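Local coordinates for uncharacterized protein (Pyrobaculum aerophilum, PDB 2ZYZ) that probably serves as the structural subunit of a heterotetrameric RNA-splicing endonuclease and may take part in binding nucleic acid, at residues 67-70 with 71-75. Sequence-based numbering, arbitrary orientation.
Sequences VTIQ and TLLSV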
loop_
_atom_site.group_PDB
_atom_site.type_symbol
_atom_site.label_atom_id
_atom_site.label_comp_id
_atom_site.label_asym_id
_atom_site.label_seq_id
_atom_site.Cartn_x
_atom_site.Cartn_y
_atom_site.Cartn_z
ATOM N N VAL C 67 9.959 3.533 11.686
ATOM C CA VAL C 67 10.916 2.788 12.502
ATOM C C VAL C 67 11.655 1.765 11.649
ATOM O O VAL C 67 11.030 1.021 10.893
ATOM C CB VAL C 67 10.223 2.068 13.672
ATOM C CG1 VAL C 67 9.243 3.002 14.363
ATOM C CG2 VAL C 67 9.518 0.813 13.178
ATOM N N THR C 68 12.981 1.722 11.760
ATOM C CA THR C 68 13.733 0.804 10.947
ATOM C C THR C 68 13.306 -0.660 11.067
ATOM O O THR C 68 12.819 -1.095 12.025
ATOM C CB THR C 68 15.229 0.863 11.237
ATOM O OG1 THR C 68 15.462 0.300 12.489
ATOM C CG2 THR C 68 15.752 2.275 11.205
ATOM N N ILE C 69 13.573 -1.443 10.053
ATOM C CA ILE C 69 13.303 -2.828 10.158
ATOM C C ILE C 69 14.083 -3.517 11.273
ATOM O O ILE C 69 13.600 -4.381 11.944
ATOM C CB ILE C 69 13.422 -3.543 8.819
ATOM C CG1 ILE C 69 12.864 -4.949 8.911
ATOM C CG2 ILE C 69 14.806 -3.516 8.287
ATOM C CD1 ILE C 69 11.473 -4.932 9.265
ATOM N N GLN C 70 15.300 -3.068 11.496
ATOM C CA GLN C 70 16.073 -3.588 12.575
ATOM C C GLN C 70 15.406 -3.358 13.917
ATOM O O GLN C 70 15.377 -4.205 14.732
ATOM C CB GLN C 70 17.443 -2.976 12.548
ATOM C CG GLN C 70 18.273 -3.421 11.373
ATOM C CD GLN C 70 18.069 -2.628 10.058
ATOM O OE1 GLN C 70 17.571 -1.511 10.032
ATOM N NE2 GLN C 70 18.476 -3.241 8.961
ATOM N N THR C 71 14.837 -2.186 14.106
ATOM C CA THR C 71 14.178 -1.897 15.335
ATOM C C THR C 71 13.015 -2.832 15.559
ATOM O O THR C 71 12.855 -3.360 16.585
ATOM C CB THR C 71 13.686 -0.471 15.348
ATOM O OG1 THR C 71 14.795 0.397 15.425
ATOM C CG2 THR C 71 12.830 -0.224 16.509
ATOM N N LEU C 72 12.196 -3.017 14.558
ATOM C CA LEU C 72 11.088 -3.918 14.685
ATOM C C LEU C 72 11.532 -5.353 14.925
ATOM O O LEU C 72 10.997 -6.028 15.724
ATOM C CB LEU C 72 10.137 -3.781 13.493
ATOM C CG LEU C 72 8.904 -4.663 13.462
ATOM C CD1 LEU C 72 7.981 -4.371 14.551
ATOM C CD2 LEU C 72 8.242 -4.511 12.145
ATOM N N LEU C 73 12.546 -5.790 14.214
ATOM C CA LEU C 73 13.049 -7.112 14.431
ATOM C C LEU C 73 13.558 -7.290 15.839
ATOM O O LEU C 73 13.376 -8.294 16.411
ATOM C CB LEU C 73 14.110 -7.511 13.437
ATOM C CG LEU C 73 13.618 -7.661 12.012
ATOM C CD1 LEU C 73 14.717 -7.900 11.013
ATOM C CD2 LEU C 73 12.565 -8.708 11.921
ATOM N N SER C 74 14.184 -6.279 16.365
ATOM C CA SER C 74 14.641 -6.353 17.729
ATOM C C SER C 74 13.494 -6.569 18.724
ATOM O O SER C 74 13.605 -7.300 19.615
ATOM C CB SER C 74 15.385 -5.081 18.072
ATOM O OG SER C 74 15.813 -5.124 19.380
ATOM N N VAL C 75 12.404 -5.860 18.536
ATOM C CA VAL C 75 11.291 -5.958 19.418
ATOM C C VAL C 75 10.667 -7.349 19.340
ATOM O O VAL C 75 10.371 -7.950 20.316
ATOM C CB VAL C 75 10.264 -4.876 19.114
ATOM C CG1 VAL C 75 9.108 -4.999 19.963
ATOM C CG2 VAL C 75 10.867 -3.550 19.199
HETATM O O HOH W 1 13.948 2.926 14.356
#
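At the peptide carbonyl of Q70, S74 N binds O at 2.9 Å, and S74 CB lies beside the same oxygen. The terminal carboxamide of Q70, folded back toward the start of the helix beside T68 and I69 by a bend at chi2 (85°), donates through NE2 to a polar side chain of a neighbouring protein chain. One residue earlier, I69 O accepts L73 N at 2.9 Å and also has L73 CG against it, 3.3 Å away. The leucine stem thus flanks the carbonyl, and its CD1 continues on to I69 CG1 at 4.1 Å. With an alanine at L73, this flank of I69 is likely to be left uncovered and the packing of the helix against the neighbouring chain, where both residues meet apolar side chains, weakened.

T68 is the N-cap of helix 69-81, the helix of the beta-alpha-beta crossover between the parallel strands 55-62 and 86-91. Its side chain crosses that of T71 at about a right angle, and the two OG1 atoms are hydrogen-bonded at 3.0 Å. T68 OG1 reaches this place because it sits between its own backbone N and carbonyl carbon (chi1 71°). A water then accepts a bond from T68 N and is bonded to T71 OG1 at 2.9 Å, tying the two threonines together a second time. T68 O takes L72 N at 3.2 Å. Toward the sheet, T71 packs on Y59 of strand 55-62. L72 touches L88 of strand 86-91 and also an apolar side chain of the neighbouring chain; its CD2 lies 4.3 Å from CD1 of I69, which packs on that chain too.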